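Side-chain contacts in neutral ceramidase (Pseudomonas aeruginosa, PDB 2ZWS), which hydrolyses the N-acyl linkage of ceramides to give sphingosine and free fatty acid, and also makes ceramide from these two products: residues W602-G607 with F639-T644; D538-A543 with Y613-Y618. All coordinates share one frame; numbering follows the deposited sequence.

Both interactions join the two sheets of the C-terminal domain across its hydrophobic interior, and their centres lie 12 Å apart. Strands 595-603 and 539-545 are neighbours in one sheet, strands 611-622 and 629-642 in the other, so each interaction takes one strand from either sheet. Along the chain the segments alternate: 538-543, 602-607, 613-618, 639-644. Probable backbone hydrogen bonds tie them together within each sheet: W602 O lies 2.8 Å from V540 N, and F639 N 2.8 Å from Y613 O. The segments of each contact, 32 and 70 residues apart at closest, thus share one beta-sandwich interior, the side chains of W602 and I615 about 8 and 11 Å from the magnesium ion.

Interaction 1: residues W602-G607 with F639-T644; sequences WSIPPG and FEVLGT
The interior of the C-terminal beta-sandwich is reached here from both sheets, by W602 near the end of strand 595-603 and I604 just beyond it, and by F639 and V641 of strand 629-642. The two aromatic rings meet rim to rim: W602 CE3 lies 3.9 Å from F639 CZ, and each sits at the edge of the other ring, near its plane. With chi1 at -178° the indole of W602 extends away from the backbone N, carrying its six-membered ring to the other sheet. F639 has CG between backbone N and carbonyl carbon (chi1 58°), and its ring presents CZ and CE2 to the indole. Beside the rings the aliphatic branches approach tip to tip, I604 CD1 being 4.1 Å from V641 CG2. That same methyl of V641 stands obliquely to the indole, 4.3 Å from W602 CZ3. Within its own segment I604 lays CG1 over one indole face, 3.7 Å above the plane and toward the rim, bounding the tryptophan on a face as well as an edge. Y613 also meets the indole ring, and Y534 packs against the phenyl ring at a steep angle. No hydrogen bond crosses between the segments; all four touching residues are buried, and the atoms that meet are all carbon. Segment 639-644 belongs to the C-terminal region required for correct folding and localization, and the arrangement is that of facing sheets in a beta-sandwich.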
loop_
_atom_site.group_PDB
_atom_site.type_symbol
_atom_site.label_atom_id
_atom_site.label_comp_id
_atom_site.label_asym_id
_atom_site.label_seq_id
_atom_site.Cartn_x
_atom_site.Cartn_y
_atom_site.Cartn_z
ATOM N N TRP A 602 11.673 -15.964 16.672
ATOM C CA TRP A 602 12.688 -15.911 15.622
ATOM C C TRP A 602 12.789 -17.293 15.001
ATOM O O TRP A 602 13.152 -18.264 15.676
ATOM C CB TRP A 602 14.029 -15.503 16.220
ATOM C CG TRP A 602 15.166 -15.375 15.211
ATOM C CD1 TRP A 602 15.080 -14.891 13.934
ATOM C CD2 TRP A 602 16.558 -15.705 15.430
ATOM N NE1 TRP A 602 16.345 -14.898 13.341
ATOM C CE2 TRP A 602 17.253 -15.400 14.228
ATOM C CE3 TRP A 602 17.282 -16.240 16.516
ATOM C CZ2 TRP A 602 18.644 -15.599 14.077
ATOM C CZ3 TRP A 602 18.689 -16.423 16.366
ATOM C CH2 TRP A 602 19.338 -16.101 15.153
ATOM N N SER A 603 12.473 -17.389 13.716
ATOM C CA SER A 603 12.699 -18.620 12.981
ATOM C C SER A 603 14.097 -18.543 12.387
ATOM O O SER A 603 14.355 -17.714 11.515
ATOM C CB SER A 603 11.629 -18.777 11.910
ATOM O OG SER A 603 10.344 -18.881 12.521
ATOM N N ILE A 604 15.006 -19.390 12.880
ATOM C CA ILE A 604 16.438 -19.275 12.563
ATOM C C ILE A 604 16.677 -19.758 11.135
ATOM O O ILE A 604 16.486 -20.943 10.853
ATOM C CB ILE A 604 17.302 -20.112 13.561
ATOM C CG1 ILE A 604 17.052 -19.678 15.006
ATOM C CG2 ILE A 604 18.781 -19.984 13.222
ATOM C CD1 ILE A 604 17.351 -20.758 16.023
ATOM N N PRO A 605 17.043 -18.827 10.221
ATOM C CA PRO A 605 17.140 -19.191 8.801
ATOM C C PRO A 605 18.456 -19.872 8.423
ATOM O O PRO A 605 19.441 -19.721 9.134
ATOM C CB PRO A 605 17.042 -17.831 8.106
ATOM C CG PRO A 605 17.751 -16.912 9.031
ATOM C CD PRO A 605 17.332 -17.394 10.435
ATOM N N PRO A 606 18.479 -20.591 7.284
ATOM C CA PRO A 606 19.740 -21.123 6.745
ATOM C C PRO A 606 20.770 -20.020 6.625
ATOM O O PRO A 606 20.436 -18.896 6.229
ATOM C CB PRO A 606 19.343 -21.617 5.357
ATOM C CG PRO A 606 17.893 -21.969 5.490
ATOM C CD PRO A 606 17.316 -20.968 6.453
ATOM N N GLY A 607 22.006 -20.323 7.002
ATOM C CA GLY A 607 23.074 -19.348 6.913
ATOM C C GLY A 607 23.381 -18.561 8.164
ATOM O O GLY A 607 24.297 -17.739 8.150
ATOM N N PHE A 639 21.165 -17.930 24.382
ATOM C CA PHE A 639 20.956 -19.296 23.897
ATOM C C PHE A 639 21.967 -19.563 22.791
ATOM O O PHE A 639 22.531 -18.613 22.229
ATOM C CB PHE A 639 19.511 -19.515 23.404
ATOM C CG PHE A 639 19.086 -18.579 22.294
ATOM C CD1 PHE A 639 18.553 -17.337 22.594
ATOM C CD2 PHE A 639 19.223 -18.948 20.957
ATOM C CE1 PHE A 639 18.172 -16.462 21.587
ATOM C CE2 PHE A 639 18.829 -18.068 19.928
ATOM C CZ PHE A 639 18.297 -16.843 20.246
ATOM N N GLU A 640 22.205 -20.839 22.494
ATOM C CA GLU A 640 23.189 -21.220 21.490
ATOM C C GLU A 640 22.517 -21.711 20.227
ATOM O O GLU A 640 21.593 -22.525 20.278
ATOM C CB GLU A 640 24.113 -22.318 22.022
ATOM C CG GLU A 640 25.313 -22.579 21.100
ATOM C CD GLU A 640 26.338 -23.530 21.698
ATOM O OE1 GLU A 640 26.227 -23.893 22.891
ATOM O OE2 GLU A 640 27.266 -23.912 20.953
ATOM N N VAL A 641 22.997 -21.229 19.086
ATOM C CA VAL A 641 22.627 -21.842 17.824
ATOM C C VAL A 641 23.756 -22.793 17.437
ATOM O O VAL A 641 24.921 -22.377 17.327
ATOM C CB VAL A 641 22.361 -20.812 16.707
ATOM C CG1 VAL A 641 22.064 -21.527 15.398
ATOM C CG2 VAL A 641 21.186 -19.889 17.094
ATOM N N LEU A 642 23.397 -24.067 17.277
ATOM C CA LEU A 642 24.338 -25.132 16.911
ATOM C C LEU A 642 24.339 -25.329 15.392
ATOM O O LEU A 642 23.363 -24.993 14.722
ATOM C CB LEU A 642 23.934 -26.450 17.587
ATOM C CG LEU A 642 23.644 -26.468 19.089
ATOM C CD1 LEU A 642 23.084 -27.818 19.521
ATOM C CD2 LEU A 642 24.891 -26.131 19.878
ATOM N N GLY A 643 25.425 -25.865 14.837
ATOM C CA GLY A 643 25.418 -26.192 13.414
ATOM C C GLY A 643 26.739 -26.551 12.763
ATOM O O GLY A 643 27.251 -27.660 12.935
ATOM N N THR A 644 27.283 -25.611 11.998
ATOM C CA THR A 644 28.478 -25.873 11.203
ATOM C C THR A 644 29.395 -24.662 11.129
ATOM O O THR A 644 29.977 -24.238 12.129
ATOM C CB THR A 644 28.115 -26.256 9.758
ATOM O OG1 THR A 644 27.317 -25.215 9.181
ATOM C CG2 THR A 644 27.348 -27.579 9.712
#

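Interaction 2: residues D538-A543 with Y613-Y618; sequences DKVTVA and YYIRHY
I615 meets two valines of the facing strand, V540 and V542, and its branches divide the work. The end of the longer branch, I615 CD1, lies 3.9 Å from V540 CG1, the two side chains passing each other in opposite directions. The same CD1 is also 3.9 Å from V542 CG2, so one methyl touches both valines. The short branch adds a further contact, I615 CG2 to V542 CG2 at 3.9 Å. A chi1 of -68° sets I615 CG1 anti to the carbonyl carbon, and with chi2 at 170° that branch runs extended to its terminal methyl. With chi1 at -58°, V542 CG1 is anti to the carbonyl carbon, which leaves CG2 between backbone N and carbonyl carbon, facing both branches of the isoleucine. V540 and V542 are two residues apart on strand 539-545 and both point toward I615, whereas T541 between them points away. The backbones stay well separated: the nearest CA atoms, of V542 and I615, are 7.9 Å apart, and no hydrogen bond links the segments. Each strand is instead held within its own sheet, V540 and V542 by backbone bonds to W602 and I600, and I615 through its N to T636 OG1. Side-chain contact without backbone pairing, between strands of different sheets, marks the apolar interior of a beta-sandwich.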
loop_
_atom_site.group_PDB
_atom_site.type_symbol
_atom_site.label_atom_id
_atom_site.label_comp_id
_atom_site.label_asym_id
_atom_site.label_seq_id
_atom_site.Cartn_x
_atom_site.Cartn_y
_atom_site.Cartn_z
ATOM N N ASP A 538 14.840 -24.092 13.498
ATOM C CA ASP A 538 14.021 -24.035 14.703
ATOM C C ASP A 538 13.467 -22.642 14.923
ATOM O O ASP A 538 14.101 -21.637 14.558
ATOM C CB ASP A 538 14.837 -24.431 15.940
ATOM C CG ASP A 538 15.165 -25.930 16.000
ATOM O OD1 ASP A 538 16.004 -26.297 16.850
ATOM O OD2 ASP A 538 14.594 -26.741 15.230
ATOM N N LYS A 539 12.311 -22.578 15.586
ATOM C CA LYS A 539 11.743 -21.302 16.008
ATOM C C LYS A 539 11.988 -21.055 17.501
ATOM O O LYS A 539 11.620 -21.884 18.337
ATOM C CB LYS A 539 10.247 -21.292 15.720
ATOM C CG LYS A 539 9.552 -19.947 15.905
ATOM C CD LYS A 539 8.046 -20.173 15.692
ATOM C CE LYS A 539 7.346 -18.899 15.229
ATOM N NZ LYS A 539 5.859 -19.050 15.313
ATOM N N VAL A 540 12.619 -19.922 17.813
ATOM C CA VAL A 540 12.837 -19.459 19.196
ATOM C C VAL A 540 11.631 -18.592 19.598
ATOM O O VAL A 540 11.285 -17.656 18.870
ATOM C CB VAL A 540 14.134 -18.600 19.305
ATOM C CG1 VAL A 540 14.383 -18.112 20.753
ATOM C CG2 VAL A 540 15.337 -19.376 18.790
ATOM N N THR A 541 10.987 -18.912 20.724
ATOM C CA THR A 541 9.888 -18.074 21.234
ATOM C C THR A 541 10.174 -17.659 22.671
ATOM O O THR A 541 10.475 -18.488 23.549
ATOM C CB THR A 541 8.463 -18.721 21.093
ATOM O OG1 THR A 541 7.433 -17.780 21.466
ATOM C CG2 THR A 541 8.329 -19.932 21.954
ATOM N N VAL A 542 10.117 -16.350 22.882
ATOM C CA VAL A 542 10.313 -15.764 24.199
ATOM C C VAL A 542 9.198 -14.759 24.487
ATOM O O VAL A 542 8.406 -14.427 23.594
ATOM C CB VAL A 542 11.689 -15.059 24.310
ATOM C CG1 VAL A 542 12.845 -16.043 24.025
ATOM C CG2 VAL A 542 11.758 -13.818 23.393
ATOM N N ALA A 543 9.136 -14.256 25.724
ATOM C CA ALA A 543 8.041 -13.343 26.064
ATOM C C ALA A 543 8.433 -12.461 27.223
ATOM O O ALA A 543 9.162 -12.921 28.117
ATOM C CB ALA A 543 6.755 -14.105 26.398
ATOM N N TYR A 613 23.372 -16.098 21.201
ATOM C CA TYR A 613 22.442 -15.039 20.847
ATOM C C TYR A 613 21.546 -14.715 22.034
ATOM O O TYR A 613 21.385 -15.537 22.940
ATOM C CB TYR A 613 21.548 -15.514 19.695
ATOM C CG TYR A 613 22.267 -15.725 18.380
ATOM C CD1 TYR A 613 22.235 -14.735 17.396
ATOM C CD2 TYR A 613 22.959 -16.916 18.107
ATOM C CE1 TYR A 613 22.880 -14.904 16.182
ATOM C CE2 TYR A 613 23.625 -17.095 16.887
ATOM C CZ TYR A 613 23.576 -16.077 15.927
ATOM O OH TYR A 613 24.213 -16.226 14.711
ATOM N N TYR A 614 20.945 -13.532 22.031
ATOM C CA TYR A 614 19.837 -13.281 22.943
ATOM C C TYR A 614 18.816 -12.373 22.277
ATOM O O TYR A 614 19.073 -11.840 21.201
ATOM C CB TYR A 614 20.321 -12.699 24.272
ATOM C CG TYR A 614 20.938 -11.315 24.216
ATOM C CD1 TYR A 614 22.324 -11.145 24.050
ATOM C CD2 TYR A 614 20.155 -10.180 24.389
ATOM C CE1 TYR A 614 22.888 -9.871 24.026
ATOM C CE2 TYR A 614 20.714 -8.915 24.389
ATOM C CZ TYR A 614 22.081 -8.767 24.198
ATOM O OH TYR A 614 22.620 -7.505 24.198
ATOM N N ILE A 615 17.662 -12.205 22.904
ATOM C CA ILE A 615 16.620 -11.352 22.338
ATOM C C ILE A 615 16.344 -10.182 23.286
ATOM O O ILE A 615 16.191 -10.372 24.497
ATOM C CB ILE A 615 15.336 -12.180 22.017
ATOM C CG1 ILE A 615 15.610 -13.149 20.850
ATOM C CG2 ILE A 615 14.136 -11.260 21.703
ATOM C CD1 ILE A 615 14.523 -14.181 20.598
ATOM N N ARG A 616 16.339 -8.970 22.737
ATOM C CA ARG A 616 16.000 -7.771 23.479
ATOM C C ARG A 616 14.624 -7.240 23.052
ATOM O O ARG A 616 14.292 -7.212 21.847
ATOM C CB ARG A 616 17.081 -6.707 23.267
ATOM C CG ARG A 616 16.924 -5.460 24.081
ATOM C CD ARG A 616 18.223 -4.669 24.123
ATOM N NE ARG A 616 18.027 -3.412 24.841
ATOM C CZ ARG A 616 18.988 -2.529 25.082
ATOM N NH1 ARG A 616 18.707 -1.413 25.738
ATOM N NH2 ARG A 616 20.219 -2.760 24.644
ATOM N N HIS A 617 13.841 -6.803 24.033
ATOM C CA HIS A 617 12.551 -6.183 23.790
ATOM C C HIS A 617 12.570 -4.710 24.187
ATOM O O HIS A 617 13.124 -4.351 25.220
ATOM C CB HIS A 617 11.436 -6.923 24.556
ATOM C CG HIS A 617 10.125 -6.202 24.588
ATOM N ND1 HIS A 617 9.460 -5.793 23.444
ATOM C CD2 HIS A 617 9.316 -5.883 25.630
ATOM C CE1 HIS A 617 8.322 -5.215 23.791
ATOM N NE2 HIS A 617 8.220 -5.246 25.109
ATOM N N TYR A 618 11.990 -3.867 23.337
ATOM C CA TYR A 618 11.766 -2.450 23.633
ATOM C C TYR A 618 10.275 -2.171 23.538
ATOM O O TYR A 618 9.646 -2.598 22.569
ATOM C CB TYR A 618 12.469 -1.575 22.596
ATOM C CG TYR A 618 13.948 -1.758 22.444
ATOM C CD1 TYR A 618 14.826 -0.878 23.069
ATOM C CD2 TYR A 618 14.486 -2.770 21.653
ATOM C CE1 TYR A 618 16.195 -1.009 22.913
ATOM C CE2 TYR A 618 15.856 -2.915 21.486
ATOM C CZ TYR A 618 16.706 -2.026 22.136
ATOM O OH TYR A 618 18.080 -2.130 21.986
#